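Local coordinates for inner membrane protein (Salmonella typhimurium LT2, PDB 2QJV) that probably isomerises glucuronate or a related sugar acid, as a nickel-binding member of the KduI/IolB family of cupins, at residues V29-W34 and E185-H190; L153-V158 and Y240-M245. The protein carries 2 engineered substitutions. All coordinates share one frame; numbering follows the deposited sequence.

Interaction 1 of 2, residues V29-W34 and E185-H190. With NI (nickel (II) ion), chain D.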
loop_
_atom_site.group_PDB
_atom_site.type_symbol
_atom_site.label_atom_id
_atom_site.label_comp_id
_atom_site.label_asym_id
_atom_site.label_seq_id
_atom_site.Cartn_x
_atom_site.Cartn_y
_atom_site.Cartn_z
ATOM N N VAL A 29 5.513 19.849 -17.192
ATOM C CA VAL A 29 4.080 20.099 -17.399
ATOM C C VAL A 29 3.308 20.633 -16.160
ATOM O O VAL A 29 3.399 20.125 -15.038
ATOM C CB VAL A 29 3.356 18.841 -17.990
ATOM C CG1 VAL A 29 1.812 19.048 -18.094
ATOM C CG2 VAL A 29 3.902 18.488 -19.367
ATOM N N GLY A 30 2.561 21.680 -16.433
ATOM C CA GLY A 30 1.576 22.215 -15.516
ATOM C C GLY A 30 0.230 22.172 -16.226
ATOM O O GLY A 30 0.130 22.351 -17.454
ATOM N N PHE A 31 -0.819 21.879 -15.461
ATOM C CA PHE A 31 -2.153 21.864 -15.991
ATOM C C PHE A 31 -3.155 22.382 -14.931
ATOM O O PHE A 31 -3.309 21.806 -13.870
ATOM C CB PHE A 31 -2.536 20.440 -16.479
ATOM C CG PHE A 31 -3.911 20.373 -17.061
ATOM C CD1 PHE A 31 -4.175 20.934 -18.298
ATOM C CD2 PHE A 31 -4.960 19.800 -16.351
ATOM C CE1 PHE A 31 -5.454 20.891 -18.817
ATOM C CE2 PHE A 31 -6.229 19.784 -16.862
ATOM C CZ PHE A 31 -6.464 20.341 -18.092
ATOM N N ASP A 32 -3.902 23.413 -15.296
ATOM C CA ASP A 32 -4.917 23.991 -14.457
ATOM C C ASP A 32 -6.264 24.068 -15.146
ATOM O O ASP A 32 -6.343 24.300 -16.346
ATOM C CB ASP A 32 -4.541 25.415 -14.055
ATOM C CG ASP A 32 -3.429 25.459 -13.013
ATOM O OD1 ASP A 32 -3.757 25.354 -11.817
ATOM O OD2 ASP A 32 -2.234 25.572 -13.382
ATOM N N VAL A 33 -7.318 23.865 -14.368
ATOM C CA VAL A 33 -8.676 24.075 -14.864
ATOM C C VAL A 33 -9.359 25.057 -13.909
ATOM O O VAL A 33 -9.223 24.975 -12.676
ATOM C CB VAL A 33 -9.501 22.750 -15.042
ATOM C CG1 VAL A 33 -10.976 23.066 -15.440
ATOM C CG2 VAL A 33 -8.854 21.794 -16.059
ATOM N N TRP A 34 -10.084 25.990 -14.517
ATOM C CA TRP A 34 -10.832 26.999 -13.842
ATOM C C TRP A 34 -12.279 26.904 -14.296
ATOM O O TRP A 34 -12.544 26.871 -15.483
ATOM C CB TRP A 34 -10.258 28.398 -14.123
ATOM C CG TRP A 34 -8.927 28.672 -13.480
ATOM C CD1 TRP A 34 -7.690 28.430 -14.011
ATOM C CD2 TRP A 34 -8.705 29.295 -12.219
ATOM N NE1 TRP A 34 -6.731 28.828 -13.152
ATOM C CE2 TRP A 34 -7.312 29.367 -12.038
ATOM C CE3 TRP A 34 -9.547 29.784 -11.227
ATOM C CZ2 TRP A 34 -6.725 29.906 -10.892
ATOM C CZ3 TRP A 34 -8.960 30.346 -10.075
ATOM C CH2 TRP A 34 -7.559 30.387 -9.926
ATOM N N GLU A 185 6.354 14.254 -20.391
ATOM C CA GLU A 185 5.358 14.128 -19.337
ATOM C C GLU A 185 3.996 14.333 -20.021
ATOM O O GLU A 185 3.907 15.083 -20.982
ATOM C CB GLU A 185 5.596 15.175 -18.265
ATOM C CG GLU A 185 6.894 14.952 -17.507
ATOM C CD GLU A 185 7.533 16.221 -16.959
ATOM O OE1 GLU A 185 6.906 17.293 -16.993
ATOM O OE2 GLU A 185 8.699 16.128 -16.503
ATOM N N GLU A 186 2.955 13.699 -19.514
ATOM C CA GLU A 186 1.630 13.827 -20.107
ATOM C C GLU A 186 0.519 13.843 -19.040
ATOM O O GLU A 186 0.519 13.077 -18.076
ATOM C CB GLU A 186 1.370 12.732 -21.159
ATOM C CG GLU A 186 0.082 12.942 -21.938
ATOM C CD GLU A 186 -0.081 12.059 -23.152
ATOM O OE1 GLU A 186 0.600 11.018 -23.257
ATOM O OE2 GLU A 186 -0.945 12.371 -24.009
ATOM N N THR A 187 -0.402 14.780 -19.214
ATOM C CA THR A 187 -1.602 14.855 -18.392
ATOM C C THR A 187 -2.827 14.541 -19.281
ATOM O O THR A 187 -2.824 14.811 -20.481
ATOM C CB THR A 187 -1.765 16.226 -17.644
ATOM O OG1 THR A 187 -1.818 17.293 -18.604
ATOM C CG2 THR A 187 -0.641 16.456 -16.558
ATOM N N TYR A 188 -3.842 13.938 -18.660
ATOM C CA TYR A 188 -5.137 13.617 -19.243
ATOM C C TYR A 188 -6.173 14.312 -18.368
ATOM O O TYR A 188 -6.198 14.082 -17.174
ATOM C CB TYR A 188 -5.457 12.113 -19.184
ATOM C CG TYR A 188 -4.842 11.274 -20.285
ATOM C CD1 TYR A 188 -3.472 11.129 -20.368
ATOM C CD2 TYR A 188 -5.629 10.629 -21.246
ATOM C CE1 TYR A 188 -2.893 10.396 -21.364
ATOM C CE2 TYR A 188 -5.045 9.894 -22.256
ATOM C CZ TYR A 188 -3.681 9.779 -22.299
ATOM O OH TYR A 188 -3.127 9.052 -23.289
ATOM N N TYR A 189 -7.019 15.130 -18.969
ATOM C CA TYR A 189 -8.151 15.749 -18.300
ATOM C C TYR A 189 -9.389 15.116 -18.948
ATOM O O TYR A 189 -9.754 15.459 -20.096
ATOM C CB TYR A 189 -8.133 17.271 -18.439
ATOM C CG TYR A 189 -9.367 17.979 -17.894
ATOM C CD1 TYR A 189 -9.706 17.908 -16.521
ATOM C CD2 TYR A 189 -10.147 18.794 -18.714
ATOM C CE1 TYR A 189 -10.819 18.550 -16.021
ATOM C CE2 TYR A 189 -11.273 19.474 -18.213
ATOM C CZ TYR A 189 -11.613 19.343 -16.863
ATOM O OH TYR A 189 -12.702 20.016 -16.383
ATOM N N HIS A 190 -10.086 14.279 -18.171
ATOM C CA HIS A 190 -11.204 13.486 -18.670
ATOM C C HIS A 190 -12.599 14.060 -18.423
ATOM O O HIS A 190 -12.878 14.664 -17.372
ATOM C CB HIS A 190 -11.210 12.085 -18.048
ATOM C CG HIS A 190 -10.117 11.185 -18.543
ATOM N ND1 HIS A 190 -10.306 10.293 -19.581
ATOM C CD2 HIS A 190 -8.847 11.004 -18.111
ATOM C CE1 HIS A 190 -9.189 9.606 -19.765
ATOM N NE2 HIS A 190 -8.293 10.005 -18.874
HETATM NI NI NI D . 0.917 9.555 -24.730
HETATM O O HOH W 1 -1.238 9.725 -25.097
HETATM O O HOH W 2 0.921 11.041 -26.334
#
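V33 reaches toward Y189 tip to tip and sets a methyl over the tyrosine ring. CG2 of V33 stands 3.8 Å from the centroid of the Y189 ring, only 11° off the ring normal, a well-centred CH-pi contact. The other V33 branch, CG1, lies 3.6 Å from OH of Y189, whose hydroxyl is hydrogen-bonded to E104. The F31 side chain crosses that of Y189 at about a right angle; chi1 of -179° puts CG anti to the backbone N, and the ring carbons CE2 and CZ do the touching. CE2 and CZ of F31 both lie 3.5 Å from CB of Y189, and the planes of the two rings meet obliquely. T187 fits between F31 and V29, with OG1 beside CB of F31 and CG2 3.9 Å from CG1 of V29. The two strands run nearly in the same direction, but the axes of the two short segments come no closer than 8.4 Å, so they pack through side chains as members of two different sheets, one in each half of the chain, consistent with the two-domain cupin fold of this family. At one end the contact turns polar. V29 N donates to OE1 of E185 (2.9 Å, 165°), and the same oxygen also accepts Y28 N, while OE2 bonds Y183 OH and E27 N, gripping the buried carboxylate at both oxygens. E186 and Y188 point away from V29-W34. E186, extended beyond CG, binds nickel through OE1 at 2.1 Å together with H171, H173, H229 and two waters; one of these waters donates to E186 OE2 and is also hydrogen-bonded to Y188 OH.

Interaction 2 of 2, residues L153-V158 and Y240-M245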
loop_
_atom_site.group_PDB
_atom_site.type_symbol
_atom_site.label_atom_id
_atom_site.label_comp_id
_atom_site.label_asym_id
_atom_site.label_seq_id
_atom_site.Cartn_x
_atom_site.Cartn_y
_atom_site.Cartn_z
ATOM N N LEU A 153 5.205 23.363 -25.196
ATOM C CA LEU A 153 3.841 22.791 -25.159
ATOM C C LEU A 153 3.385 22.007 -26.388
ATOM O O LEU A 153 3.567 22.431 -27.534
ATOM C CB LEU A 153 2.787 23.890 -24.865
ATOM C CG LEU A 153 2.715 24.477 -23.445
ATOM C CD1 LEU A 153 1.927 25.843 -23.430
ATOM C CD2 LEU A 153 2.151 23.457 -22.419
ATOM N N LEU A 154 2.766 20.858 -26.107
ATOM C CA LEU A 154 2.114 20.023 -27.093
ATOM C C LEU A 154 0.739 19.786 -26.473
ATOM O O LEU A 154 0.656 19.351 -25.339
ATOM C CB LEU A 154 2.871 18.728 -27.320
ATOM C CG LEU A 154 4.310 18.842 -27.886
ATOM C CD1 LEU A 154 5.085 17.511 -27.728
ATOM C CD2 LEU A 154 4.247 19.300 -29.326
ATOM N N VAL A 155 -0.318 20.094 -27.224
ATOM C CA VAL A 155 -1.710 20.028 -26.732
ATOM C C VAL A 155 -2.600 19.350 -27.775
ATOM O O VAL A 155 -2.544 19.655 -28.972
ATOM C CB VAL A 155 -2.286 21.430 -26.337
ATOM C CG1 VAL A 155 -3.713 21.322 -25.754
ATOM C CG2 VAL A 155 -1.341 22.182 -25.361
ATOM N N VAL A 156 -3.389 18.383 -27.305
ATOM C CA VAL A 156 -4.307 17.651 -28.166
ATOM C C VAL A 156 -5.566 17.300 -27.351
ATOM O O VAL A 156 -5.493 17.158 -26.139
ATOM C CB VAL A 156 -3.614 16.363 -28.734
ATOM C CG1 VAL A 156 -3.231 15.392 -27.593
ATOM C CG2 VAL A 156 -4.467 15.643 -29.788
ATOM N N GLU A 157 -6.711 17.196 -28.027
ATOM C CA GLU A 157 -7.942 16.690 -27.413
ATOM C C GLU A 157 -8.438 15.499 -28.286
ATOM O O GLU A 157 -8.326 15.490 -29.525
ATOM C CB GLU A 157 -8.976 17.808 -27.127
ATOM C CG GLU A 157 -9.576 18.453 -28.313
ATOM C CD GLU A 157 -10.523 19.595 -28.015
ATOM O OE1 GLU A 157 -10.613 20.098 -26.863
ATOM O OE2 GLU A 157 -11.088 20.063 -28.997
ATOM N N VAL A 158 -8.944 14.467 -27.612
ATOM C CA VAL A 158 -9.385 13.228 -28.224
ATOM C C VAL A 158 -10.776 12.797 -27.717
ATOM O O VAL A 158 -11.077 12.954 -26.525
ATOM C CB VAL A 158 -8.342 12.093 -27.944
ATOM C CG1 VAL A 158 -8.767 10.749 -28.593
ATOM C CG2 VAL A 158 -6.934 12.516 -28.405
ATOM N N TYR A 240 -13.995 11.998 -23.501
ATOM C CA TYR A 240 -13.225 13.061 -24.044
ATOM C C TYR A 240 -12.044 13.249 -23.095
ATOM O O TYR A 240 -12.185 13.077 -21.879
ATOM C CB TYR A 240 -14.059 14.358 -24.127
ATOM C CG TYR A 240 -13.262 15.639 -24.226
ATOM C CD1 TYR A 240 -12.760 16.249 -23.062
ATOM C CD2 TYR A 240 -12.985 16.239 -25.446
ATOM C CE1 TYR A 240 -11.999 17.394 -23.114
ATOM C CE2 TYR A 240 -12.261 17.433 -25.511
ATOM C CZ TYR A 240 -11.765 18.008 -24.335
ATOM O OH TYR A 240 -11.032 19.179 -24.330
ATOM N N TYR A 241 -10.879 13.560 -23.647
ATOM C CA TYR A 241 -9.774 14.060 -22.827
ATOM C C TYR A 241 -8.914 15.082 -23.547
ATOM O O TYR A 241 -8.748 15.039 -24.767
ATOM C CB TYR A 241 -8.896 12.940 -22.208
ATOM C CG TYR A 241 -8.388 11.880 -23.164
ATOM C CD1 TYR A 241 -7.283 12.124 -24.003
ATOM C CD2 TYR A 241 -8.989 10.620 -23.208
ATOM C CE1 TYR A 241 -6.813 11.158 -24.856
ATOM C CE2 TYR A 241 -8.531 9.648 -24.060
ATOM C CZ TYR A 241 -7.428 9.917 -24.889
ATOM O OH TYR A 241 -6.944 8.937 -25.722
ATOM N N LEU A 242 -8.437 16.050 -22.753
ATOM C CA LEU A 242 -7.514 17.079 -23.168
ATOM C C LEU A 242 -6.164 16.718 -22.575
ATOM O O LEU A 242 -6.056 16.505 -21.350
ATOM C CB LEU A 242 -7.972 18.462 -22.709
ATOM C CG LEU A 242 -7.100 19.674 -22.972
ATOM C CD1 LEU A 242 -6.947 19.977 -24.486
ATOM C CD2 LEU A 242 -7.697 20.891 -22.215
ATOM N N ASN A 243 -5.167 16.585 -23.440
ATOM C CA ASN A 243 -3.787 16.227 -23.061
ATOM C C ASN A 243 -2.821 17.363 -23.238
ATOM O O ASN A 243 -2.914 18.144 -24.197
ATOM C CB ASN A 243 -3.189 15.075 -23.918
ATOM C CG ASN A 243 -3.981 13.765 -23.881
ATOM O OD1 ASN A 243 -4.270 13.189 -24.935
ATOM N ND2 ASN A 243 -4.317 13.305 -22.729
ATOM N N VAL A 244 -1.892 17.455 -22.291
ATOM C CA VAL A 244 -0.760 18.381 -22.329
ATOM C C VAL A 244 0.518 17.512 -22.230
ATOM O O VAL A 244 0.602 16.576 -21.400
ATOM C CB VAL A 244 -0.780 19.485 -21.215
ATOM C CG1 VAL A 244 0.406 20.470 -21.349
ATOM C CG2 VAL A 244 -2.148 20.233 -21.217
HETATM N N MSE A 245 1.483 17.810 -23.093
HETATM C CA MSE A 245 2.803 17.213 -23.052
HETATM C C MSE A 245 3.898 18.250 -23.156
HETATM O O MSE A 245 3.719 19.304 -23.758
HETATM C CB MSE A 245 3.021 16.199 -24.186
HETATM C CG MSE A 245 2.236 14.914 -24.045
HETATM SE SE MSE A 245 2.655 13.755 -25.575
HETATM C CE MSE A 245 1.860 14.764 -26.894
#
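OE1 of E157 accepts the hydroxyl proton of Y240 in a short polar bond between the two strands, 2.7 Å from OH to OE1. The hydroxyl arrives on the anti side, 29° out of the carboxylate plane, and that plane and the tyrosine ring are 72° apart, with CD of E157 at the edge of the ring. The extended chain beyond CG carries the carboxylate out to this hydroxyl. OE2 makes a salt bridge to R75 and a hydrogen bond to H141, which probably stabilises the buried negative charge. Backbone bonds join the hydrogen-bonded pairs L154-M245, V156-N243 and V158-Y241; the shorter of the middle two, N243 N to V156 O, is 2.8 Å. Between them, E157 CA approaches Y241 O at 3.2 Å, a CA-H...O contact. On the face carrying V158 and Y241, these two side chains lie side by side: CB of V158 meets CE1 of Y241 at 3.6 Å, while the tyrosine hydroxyl is hydrogen-bonded to S166 and S167. Next to them CG1 of V156 lies 3.6 Å from OD1 of N243, whose ND2 is hydrogen-bonded to T187 O. L154 and selenomethionine M245 continue this face, CB against CB. On the other face CG1 of V155 touches CD1 of L242 at 3.7 Å. Beyond the strand's end the L153 side chain crosses that of V244, CD2 to CG1 3.6 Å; strand 104-111 packs against L153, L242 and V244. The side chain of M245 comes within about 5 Å of the nickel ion, and N243 and M245 both touch the ligand E186, consistent with the metal-binding barrel of a cupin, the face bearing N243 and M245 being turned to the nickel site.

How the interactions relate
Both contacts are buried near the middle of the chain and share one sheet, in which strand 181-193 neighbours strand 238-246: Y189 N approaches L242 O at 2.9 Å and T187 N approaches V244 O at 3.0 Å, both probable hydrogen bonds. Interaction 2 lies within that sheet and is held chiefly by main-chain bonds, with apolar and polar side chains on its two faces. Interaction 1 joins it to the sheet of strand 30-35 through side chains, with a single hydrogen bond, and F31 also reaches V244 of interaction 2. Toward the nickel site their roles differ: interaction 1 supplies a first-shell ligand, interaction 2 second-shell packing.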